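Local coordinates for fiber protein 2 (Fowl adenovirus 1, PDB 2VTW) that forms the head of the short-fibre spikes on the viral capsid and probably attaches the virion to a host receptor, at residues Ser3-Leu14 with Ser32-Met41; Phe21-Phe29 with Val65-Val74. One frame throughout, in Å; residues are numbered along the deposited sequence.

Contact 1: residues Ser3-Leu14 with Ser32-Met41; sequences SVAAFTSGTIGL and SYFLQQINTM
Phe34 lies against the turn Thr11-Leu14, which interrupts strand 4-23, with Ile12 CA 3.8 Å from its ring centroid and only 8° off the normal, a CH-pi contact over one face. CG stands opposite the backbone N (chi1 -164°), which carries the Phe34 ring across to the other strand, where its CZ meets Thr8 CG2 at 3.4 Å. Leu14 CD2 packs 4.0 Å from Phe34 CB. Tyr33 swings the other way: with chi1 at 70° its ring passes Gly10 CA, and OH reaches Ser9 OG, in the plane of the ring, at 2.8 Å. Ser9 OG is also bonded to Gly89 O and Tyr33 OH to Gly89 N, so each of these hydroxyls, in buried residues, has a second partner. Phe7 and Gln37 run side by side, OE1 at the ring edge, 3.5 Å from CD2, while NE2 bonds Thr46 OG1. Thr8 OG1 and Gln36 NE2 share a water. Paired backbone bonds at Ala5–Asn39, Phe7–Gln37 and Ser9–Leu35 set the antiparallel register of this hairpin. Beyond it, strand 43-53 pairs with 32-40 and strand 92-94 with 4-10, while Val4 and Thr40 pack against both neighbouring subunits of the trimer.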
loop_
_atom_site.group_PDB
_atom_site.type_symbol
_atom_site.label_atom_id
_atom_site.label_comp_id
_atom_site.label_asym_id
_atom_site.label_seq_id
_atom_site.Cartn_x
_atom_site.Cartn_y
_atom_site.Cartn_z
ATOM N N SER A 3 1.079 -17.822 -14.567
ATOM C CA SER A 3 1.708 -17.290 -13.366
ATOM C C SER A 3 0.846 -16.205 -12.729
ATOM O O SER A 3 1.224 -15.642 -11.702
ATOM C CB SER A 3 3.090 -16.775 -13.703
ATOM O OG SER A 3 3.058 -15.944 -14.849
ATOM N N VAL A 4 -0.320 -15.922 -13.316
ATOM C CA VAL A 4 -1.281 -14.964 -12.750
ATOM C C VAL A 4 -2.689 -15.579 -12.683
ATOM O O VAL A 4 -3.131 -16.203 -13.648
ATOM C CB VAL A 4 -1.324 -13.664 -13.593
ATOM C CG1 VAL A 4 -2.259 -12.652 -12.924
ATOM C CG2 VAL A 4 0.080 -13.080 -13.771
ATOM N N ALA A 5 -3.369 -15.436 -11.545
ATOM C CA ALA A 5 -4.731 -15.927 -11.337
ATOM C C ALA A 5 -5.532 -14.915 -10.506
ATOM O O ALA A 5 -4.948 -14.146 -9.759
ATOM C CB ALA A 5 -4.730 -17.282 -10.638
ATOM N N ALA A 6 -6.862 -14.941 -10.660
ATOM C CA ALA A 6 -7.820 -14.039 -9.999
ATOM C C ALA A 6 -8.953 -14.809 -9.339
ATOM O O ALA A 6 -9.426 -15.802 -9.900
ATOM C CB ALA A 6 -8.413 -13.070 -11.039
ATOM N N PHE A 7 -9.399 -14.349 -8.170
ATOM C CA PHE A 7 -10.627 -14.818 -7.513
ATOM C C PHE A 7 -11.533 -13.604 -7.158
ATOM O O PHE A 7 -11.032 -12.559 -6.705
ATOM C CB PHE A 7 -10.274 -15.604 -6.247
ATOM C CG PHE A 7 -11.456 -16.033 -5.430
ATOM C CD1 PHE A 7 -12.405 -16.922 -5.950
ATOM C CD2 PHE A 7 -11.610 -15.592 -4.114
ATOM C CE1 PHE A 7 -13.483 -17.339 -5.175
ATOM C CE2 PHE A 7 -12.697 -16.009 -3.331
ATOM C CZ PHE A 7 -13.626 -16.892 -3.866
ATOM N N THR A 8 -12.844 -13.745 -7.379
ATOM C CA THR A 8 -13.848 -12.720 -7.072
ATOM C C THR A 8 -14.988 -13.362 -6.306
ATOM O O THR A 8 -15.472 -14.433 -6.677
ATOM C CB THR A 8 -14.420 -12.083 -8.341
ATOM O OG1 THR A 8 -13.342 -11.619 -9.151
ATOM C CG2 THR A 8 -15.364 -10.906 -8.018
ATOM N N SER A 9 -15.422 -12.711 -5.240
ATOM C CA SER A 9 -16.550 -13.192 -4.459
ATOM C C SER A 9 -17.307 -12.010 -3.872
ATOM O O SER A 9 -16.744 -10.944 -3.665
ATOM C CB SER A 9 -16.064 -14.082 -3.327
ATOM O OG SER A 9 -17.139 -14.550 -2.530
ATOM N N GLY A 10 -18.586 -12.221 -3.588
ATOM C CA GLY A 10 -19.425 -11.194 -2.945
ATOM C C GLY A 10 -20.258 -10.517 -3.993
ATOM O O GLY A 10 -20.318 -11.005 -5.115
ATOM N N THR A 11 -20.879 -9.387 -3.632
ATOM C CA THR A 11 -21.736 -8.616 -4.561
ATOM C C THR A 11 -21.098 -7.316 -5.015
ATOM O O THR A 11 -20.740 -6.464 -4.199
ATOM C CB THR A 11 -23.132 -8.252 -3.943
ATOM O OG1 THR A 11 -22.972 -7.750 -2.596
ATOM C CG2 THR A 11 -24.043 -9.468 -3.955
ATOM N N ILE A 12 -21.016 -7.174 -6.330
ATOM C CA ILE A 12 -20.473 -5.999 -6.998
ATOM C C ILE A 12 -21.083 -4.678 -6.509
ATOM O O ILE A 12 -20.400 -3.656 -6.507
ATOM C CB ILE A 12 -20.648 -6.123 -8.545
ATOM C CG1 ILE A 12 -19.679 -5.184 -9.287
ATOM C CG2 ILE A 12 -22.107 -5.852 -8.931
ATOM C CD1 ILE A 12 -19.207 -5.710 -10.647
ATOM N N GLY A 13 -22.343 -4.718 -6.072
ATOM C CA GLY A 13 -23.014 -3.555 -5.502
ATOM C C GLY A 13 -23.286 -3.601 -4.008
ATOM O O GLY A 13 -24.101 -2.834 -3.510
ATOM N N LEU A 14 -22.619 -4.495 -3.283
ATOM C CA LEU A 14 -22.664 -4.483 -1.826
ATOM C C LEU A 14 -24.110 -4.488 -1.338
ATOM O O LEU A 14 -24.523 -3.687 -0.487
ATOM C CB LEU A 14 -21.875 -3.289 -1.262
ATOM C CG LEU A 14 -20.387 -3.252 -1.635
ATOM C CD1 LEU A 14 -19.758 -1.929 -1.191
ATOM C CD2 LEU A 14 -19.631 -4.437 -1.023
ATOM N N SER A 32 -22.412 -6.895 3.708
ATOM C CA SER A 32 -22.081 -7.257 2.337
ATOM C C SER A 32 -20.591 -7.017 2.102
ATOM O O SER A 32 -19.937 -6.315 2.877
ATOM C CB SER A 32 -22.916 -6.439 1.356
ATOM O OG SER A 32 -24.279 -6.410 1.794
ATOM N N TYR A 33 -20.055 -7.599 1.042
ATOM C CA TYR A 33 -18.637 -7.439 0.750
ATOM C C TYR A 33 -18.420 -7.667 -0.726
ATOM O O TYR A 33 -19.232 -8.316 -1.402
ATOM C CB TYR A 33 -17.776 -8.399 1.589
ATOM C CG TYR A 33 -17.952 -9.833 1.155
ATOM C CD1 TYR A 33 -17.225 -10.333 0.086
ATOM C CD2 TYR A 33 -18.909 -10.660 1.751
ATOM C CE1 TYR A 33 -17.404 -11.632 -0.371
ATOM C CE2 TYR A 33 -19.111 -11.992 1.284
ATOM C CZ TYR A 33 -18.341 -12.454 0.227
ATOM O OH TYR A 33 -18.486 -13.721 -0.274
ATOM N N PHE A 34 -17.330 -7.109 -1.238
ATOM C CA PHE A 34 -16.844 -7.490 -2.527
ATOM C C PHE A 34 -15.334 -7.698 -2.412
ATOM O O PHE A 34 -14.596 -6.789 -1.999
ATOM C CB PHE A 34 -17.211 -6.440 -3.546
ATOM C CG PHE A 34 -17.087 -6.912 -4.956
ATOM C CD1 PHE A 34 -17.655 -8.119 -5.359
ATOM C CD2 PHE A 34 -16.411 -6.172 -5.892
ATOM C CE1 PHE A 34 -17.552 -8.561 -6.652
ATOM C CE2 PHE A 34 -16.301 -6.628 -7.203
ATOM C CZ PHE A 34 -16.873 -7.837 -7.564
ATOM N N LEU A 35 -14.903 -8.908 -2.771
ATOM C CA LEU A 35 -13.530 -9.405 -2.596
ATOM C C LEU A 35 -12.961 -9.744 -3.962
ATOM O O LEU A 35 -13.551 -10.531 -4.708
ATOM C CB LEU A 35 -13.562 -10.669 -1.733
ATOM C CG LEU A 35 -12.272 -11.482 -1.578
ATOM C CD1 LEU A 35 -11.188 -10.588 -0.918
ATOM C CD2 LEU A 35 -12.529 -12.766 -0.742
ATOM N N GLN A 36 -11.848 -9.118 -4.331
ATOM C CA GLN A 36 -11.192 -9.376 -5.608
ATOM C C GLN A 36 -9.724 -9.576 -5.290
ATOM O O GLN A 36 -9.078 -8.653 -4.766
ATOM C CB GLN A 36 -11.380 -8.198 -6.557
ATOM C CG GLN A 36 -12.842 -8.022 -7.048
ATOM C CD GLN A 36 -13.078 -6.723 -7.770
ATOM O OE1 GLN A 36 -13.235 -5.690 -7.127
ATOM N NE2 GLN A 36 -13.094 -6.755 -9.108
ATOM N N GLN A 37 -9.219 -10.786 -5.532
ATOM C CA GLN A 37 -7.803 -11.142 -5.281
ATOM C C GLN A 37 -7.087 -11.542 -6.565
ATOM O O GLN A 37 -7.708 -12.086 -7.492
ATOM C CB GLN A 37 -7.717 -12.290 -4.308
ATOM C CG GLN A 37 -8.338 -11.993 -2.963
ATOM C CD GLN A 37 -8.337 -13.173 -2.045
ATOM O OE1 GLN A 37 -9.050 -14.148 -2.281
ATOM N NE2 GLN A 37 -7.554 -13.098 -0.964
ATOM N N ILE A 38 -5.792 -11.246 -6.637
ATOM C CA ILE A 38 -4.938 -11.747 -7.703
ATOM C C ILE A 38 -3.693 -12.396 -7.072
ATOM O O ILE A 38 -3.229 -11.963 -5.999
ATOM C CB ILE A 38 -4.565 -10.665 -8.793
ATOM C CG1 ILE A 38 -3.742 -9.542 -8.194
ATOM C CG2 ILE A 38 -5.873 -10.101 -9.541
ATOM C CD1 ILE A 38 -2.867 -8.739 -9.199
ATOM N N ASN A 39 -3.214 -13.475 -7.690
ATOM C CA ASN A 39 -1.942 -14.104 -7.320
ATOM C C ASN A 39 -1.068 -13.876 -8.523
ATOM O O ASN A 39 -1.404 -14.329 -9.615
ATOM C CB ASN A 39 -2.079 -15.606 -7.035
ATOM C CG ASN A 39 -0.745 -16.286 -6.596
ATOM O OD1 ASN A 39 0.336 -15.888 -6.982
ATOM N ND2 ASN A 39 -0.856 -17.345 -5.837
ATOM N N THR A 40 0.017 -13.115 -8.321
ATOM C CA THR A 40 1.020 -12.887 -9.341
ATOM C C THR A 40 2.282 -13.558 -8.849
ATOM O O THR A 40 2.979 -13.034 -7.975
ATOM C CB THR A 40 1.315 -11.349 -9.557
ATOM O OG1 THR A 40 0.109 -10.662 -9.854
ATOM C CG2 THR A 40 2.265 -11.109 -10.706
ATOM N N MET A 41 2.548 -14.737 -9.394
ATOM C CA MET A 41 3.787 -15.474 -9.195
ATOM C C MET A 41 4.171 -15.605 -7.726
ATOM O O MET A 41 5.353 -15.490 -7.352
ATOM C CB MET A 41 4.902 -14.853 -10.047
ATOM C CG MET A 41 5.533 -15.844 -11.039
ATOM S SD MET A 41 7.247 -15.516 -11.421
ATOM C CE MET A 41 7.184 -15.827 -13.185
HETATM O O HOH W 1 -13.155 -9.345 -10.706
HETATM O O HOH W 2 -22.178 -9.196 -0.393
#

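Contact 2: residues Phe21-Phe29 with Val65-Val74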
loop_
_atom_site.group_PDB
_atom_site.type_symbol
_atom_site.label_atom_id
_atom_site.label_comp_id
_atom_site.label_asym_id
_atom_site.label_seq_id
_atom_site.Cartn_x
_atom_site.Cartn_y
_atom_site.Cartn_z
ATOM N N PHE A 21 -19.639 -11.144 10.212
ATOM C CA PHE A 21 -18.582 -10.355 10.814
ATOM C C PHE A 21 -18.838 -10.278 12.304
ATOM O O PHE A 21 -19.955 -10.509 12.758
ATOM C CB PHE A 21 -18.542 -8.957 10.152
ATOM C CG PHE A 21 -18.529 -8.995 8.623
ATOM C CD1 PHE A 21 -17.910 -10.028 7.937
ATOM C CD2 PHE A 21 -19.112 -7.977 7.885
ATOM C CE1 PHE A 21 -17.906 -10.082 6.551
ATOM C CE2 PHE A 21 -19.092 -8.007 6.491
ATOM C CZ PHE A 21 -18.486 -9.066 5.822
ATOM N N VAL A 22 -17.819 -9.958 13.079
ATOM C CA VAL A 22 -17.986 -9.928 14.514
ATOM C C VAL A 22 -17.384 -8.666 15.127
ATOM O O VAL A 22 -16.275 -8.269 14.760
ATOM C CB VAL A 22 -17.344 -11.176 15.167
ATOM C CG1 VAL A 22 -17.664 -11.222 16.648
ATOM C CG2 VAL A 22 -17.794 -12.431 14.458
ATOM N N SER A 23 -18.122 -8.064 16.065
ATOM C CA SER A 23 -17.710 -6.857 16.768
ATOM C C SER A 23 -16.750 -7.202 17.898
ATOM O O SER A 23 -16.733 -8.337 18.379
ATOM C CB SER A 23 -18.933 -6.137 17.353
ATOM O OG SER A 23 -19.145 -6.493 18.727
ATOM N N SER A 24 -15.992 -6.214 18.364
ATOM C CA SER A 24 -15.028 -6.434 19.448
ATOM C C SER A 24 -15.662 -6.856 20.777
ATOM O O SER A 24 -14.946 -7.241 21.714
ATOM C CB SER A 24 -14.145 -5.200 19.666
ATOM O OG SER A 24 -14.918 -4.045 19.919
ATOM N N SER A 25 -16.994 -6.776 20.857
ATOM C CA SER A 25 -17.746 -7.235 22.051
ATOM C C SER A 25 -18.354 -8.633 21.873
ATOM O O SER A 25 -19.160 -9.070 22.693
ATOM C CB SER A 25 -18.824 -6.215 22.430
ATOM O OG SER A 25 -18.220 -5.143 23.132
ATOM N N ASN A 26 -17.937 -9.310 20.805
ATOM C CA ASN A 26 -18.302 -10.696 20.485
ATOM C C ASN A 26 -19.715 -10.883 19.955
ATOM O O ASN A 26 -20.247 -11.995 19.948
ATOM C CB ASN A 26 -17.978 -11.636 21.649
ATOM C CG ASN A 26 -16.493 -11.942 21.729
ATOM O OD1 ASN A 26 -15.940 -12.577 20.830
ATOM N ND2 ASN A 26 -15.838 -11.474 22.787
ATOM N N ASN A 27 -20.302 -9.808 19.445
ATOM C CA ASN A 27 -21.616 -9.893 18.813
ATOM C C ASN A 27 -21.422 -10.016 17.321
ATOM O O ASN A 27 -20.781 -9.154 16.720
ATOM C CB ASN A 27 -22.463 -8.662 19.166
ATOM C CG ASN A 27 -22.615 -8.491 20.668
ATOM O OD1 ASN A 27 -23.145 -9.369 21.357
ATOM N ND2 ASN A 27 -22.117 -7.378 21.194
ATOM N N PRO A 28 -21.906 -11.118 16.719
ATOM C CA PRO A 28 -21.880 -11.202 15.267
ATOM C C PRO A 28 -22.901 -10.300 14.617
ATOM O O PRO A 28 -23.830 -9.832 15.277
ATOM C CB PRO A 28 -22.240 -12.670 14.972
ATOM C CG PRO A 28 -22.105 -13.375 16.241
ATOM C CD PRO A 28 -22.402 -12.369 17.312
ATOM N N PHE A 29 -22.729 -10.084 13.322
ATOM C CA PHE A 29 -23.663 -9.308 12.545
ATOM C C PHE A 29 -23.390 -9.615 11.099
ATOM O O PHE A 29 -22.428 -10.302 10.778
ATOM C CB PHE A 29 -23.539 -7.794 12.844
ATOM C CG PHE A 29 -22.194 -7.188 12.461
ATOM C CD1 PHE A 29 -22.022 -6.579 11.217
ATOM C CD2 PHE A 29 -21.109 -7.229 13.348
ATOM C CE1 PHE A 29 -20.795 -6.016 10.847
ATOM C CE2 PHE A 29 -19.876 -6.670 12.983
ATOM C CZ PHE A 29 -19.732 -6.049 11.730
ATOM N N VAL A 65 -21.207 -1.938 27.112
ATOM C CA VAL A 65 -20.123 -2.744 26.527
ATOM C C VAL A 65 -20.417 -3.205 25.088
ATOM O O VAL A 65 -19.491 -3.314 24.286
ATOM C CB VAL A 65 -19.739 -3.972 27.424
ATOM C CG1 VAL A 65 -20.820 -5.076 27.362
ATOM C CG2 VAL A 65 -18.354 -4.518 27.026
ATOM N N ASN A 66 -21.686 -3.445 24.755
ATOM C CA ASN A 66 -22.060 -3.893 23.408
ATOM C C ASN A 66 -22.234 -2.772 22.378
ATOM O O ASN A 66 -21.855 -2.931 21.210
ATOM C CB ASN A 66 -23.351 -4.704 23.463
ATOM C CG ASN A 66 -23.179 -6.001 24.196
ATOM O OD1 ASN A 66 -22.580 -6.949 23.676
ATOM N ND2 ASN A 66 -23.694 -6.056 25.420
ATOM N N GLU A 67 -22.829 -1.663 22.821
ATOM C CA GLU A 67 -23.138 -0.514 21.957
ATOM C C GLU A 67 -21.916 0.347 21.645
ATOM O O GLU A 67 -21.886 1.035 20.629
ATOM C CB GLU A 67 -24.184 0.388 22.624
ATOM C CG GLU A 67 -25.539 -0.250 22.886
ATOM C CD GLU A 67 -26.388 0.550 23.888
ATOM O OE1 GLU A 67 -26.185 1.787 24.019
ATOM O OE2 GLU A 67 -27.255 -0.064 24.554
ATOM N N ASN A 68 -20.929 0.322 22.532
ATOM C CA ASN A 68 -19.742 1.169 22.418
ATOM C C ASN A 68 -18.539 0.498 21.738
ATOM O O ASN A 68 -17.436 1.049 21.765
ATOM C CB ASN A 68 -19.303 1.651 23.811
ATOM C CG ASN A 68 -20.327 2.574 24.469
ATOM O OD1 ASN A 68 -21.316 2.980 23.848
ATOM N ND2 ASN A 68 -20.086 2.909 25.746
ATOM N N ALA A 69 -18.751 -0.682 21.153
ATOM C CA ALA A 69 -17.699 -1.399 20.432
ATOM C C ALA A 69 -17.372 -0.597 19.167
ATOM O O ALA A 69 -18.283 -0.174 18.461
ATOM C CB ALA A 69 -18.153 -2.816 20.084
ATOM N N ARG A 70 -16.081 -0.353 18.920
ATOM C CA ARG A 70 -15.637 0.365 17.717
ATOM C C ARG A 70 -14.961 -0.533 16.650
ATOM O O ARG A 70 -14.868 -0.134 15.478
ATOM C CB ARG A 70 -14.716 1.518 18.122
ATOM C CG ARG A 70 -15.457 2.630 18.865
ATOM C CD ARG A 70 -14.592 3.818 19.209
ATOM N NE ARG A 70 -13.531 3.539 20.182
ATOM C CZ ARG A 70 -12.216 3.469 19.923
ATOM N NH1 ARG A 70 -11.718 3.636 18.692
ATOM N NH2 ARG A 70 -11.368 3.224 20.917
ATOM N N TYR A 71 -14.502 -1.728 17.041
ATOM C CA TYR A 71 -13.760 -2.615 16.117
ATOM C C TYR A 71 -14.626 -3.737 15.604
ATOM O O TYR A 71 -15.541 -4.172 16.277
ATOM C CB TYR A 71 -12.537 -3.236 16.777
ATOM C CG TYR A 71 -11.436 -2.299 17.202
ATOM C CD1 TYR A 71 -11.595 -0.901 17.218
ATOM C CD2 TYR A 71 -10.241 -2.809 17.641
ATOM C CE1 TYR A 71 -10.564 -0.074 17.633
ATOM C CE2 TYR A 71 -9.232 -1.993 18.079
ATOM C CZ TYR A 71 -9.387 -0.637 18.055
ATOM O OH TYR A 71 -8.347 0.142 18.487
ATOM N N PHE A 72 -14.343 -4.194 14.393
ATOM C CA PHE A 72 -14.923 -5.432 13.901
ATOM C C PHE A 72 -14.007 -6.125 12.905
ATOM O O PHE A 72 -13.218 -5.464 12.202
ATOM C CB PHE A 72 -16.326 -5.216 13.332
ATOM C CG PHE A 72 -16.384 -4.482 12.024
ATOM C CD1 PHE A 72 -16.250 -5.159 10.827
ATOM C CD2 PHE A 72 -16.652 -3.114 11.992
ATOM C CE1 PHE A 72 -16.327 -4.503 9.627
ATOM C CE2 PHE A 72 -16.740 -2.439 10.789
ATOM C CZ PHE A 72 -16.589 -3.130 9.604
ATOM N N THR A 73 -14.120 -7.454 12.838
ATOM C CA THR A 73 -13.192 -8.273 12.051
ATOM C C THR A 73 -13.914 -8.984 10.930
ATOM O O THR A 73 -15.030 -9.504 11.108
ATOM C CB THR A 73 -12.460 -9.289 12.944
ATOM O OG1 THR A 73 -11.759 -8.587 13.971
ATOM C CG2 THR A 73 -11.486 -10.181 12.144
ATOM N N VAL A 74 -13.272 -8.983 9.773
ATOM C CA VAL A 74 -13.660 -9.772 8.625
ATOM C C VAL A 74 -12.483 -10.732 8.294
ATOM O O VAL A 74 -11.316 -10.318 8.240
ATOM C CB VAL A 74 -13.982 -8.871 7.410
ATOM C CG1 VAL A 74 -14.249 -9.714 6.131
ATOM C CG2 VAL A 74 -15.183 -8.006 7.730
HETATM O O HOH W 3 -21.076 -5.082 19.745
HETATM O O HOH W 4 -13.547 -1.127 20.743
#
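Two aromatic side chains with similar first torsions, Phe29 (chi1 64°) and Phe72 (chi1 72°), each place CG between the backbone N and the carbonyl carbon, and the rings meet almost at right angles. The edge of Phe29 is directed at the face of Phe72 in a T-shaped stack, centroids 5.4 Å apart, with CZ 3.7 Å from Phe72 CD1. Phe21 instead holds CG opposite its carbonyl carbon (chi1 -50°), which turns one ring face to Val74 CG2, 3.5 Å from the centroid in a CH-pi contact displaced toward the rim. Phe72 also stacks on Phe171, and Phe29 meets Phe179 edge to face, which extends the aromatic cluster into the core of the head domain. The strands themselves are an antiparallel pair of its beta-sheet: Thr73 N donates to Val22 O, the return bond from Val22 N is weak, and Ser24 N donates to Tyr71 O. Here the chain folds into a type I turn, Ser23 to Asn26, where Ser23 OG accepts from Ser25 N to make an ST turn. The turn and Asn27 just after it hold the short helix 64-67. Ser25 OG donates to Val65 O at a very short 2.5 Å, and Asn27 ND2 to Asn66 OD1 at 2.6 Å, a straight bond lying close to the Asn27 amide plane although the two amides are turned well away from coplanar. A water joins Ser23 OG, Asn27 ND2 and Asn66 O, and Ala69 CB packs 3.5 Å from Ser24 OG.

From the N terminus, the chain first runs along residues 3-14, continues through strand 4-23 into the turn at 23-26, and returns on strand 28-40 to close contact 1, a hairpin. The turn end of that same hairpin supplies 21-29 to contact 2, which closes a longer excursion of 35 residues, through the rest of strand 28-40 and strand 43-53. The segments therefore alternate, and the contacts cross. Their centres lie 25 Å apart on opposite sides of the chain's centre, yet they meet where Ser32 O packs near Phe21 CE2. One face of contact 1, mainly at its Val4-Thr40 end, meets the other subunits, whereas contact 2 joins the hairpin's turn to helix 64-67 and strand 71-76.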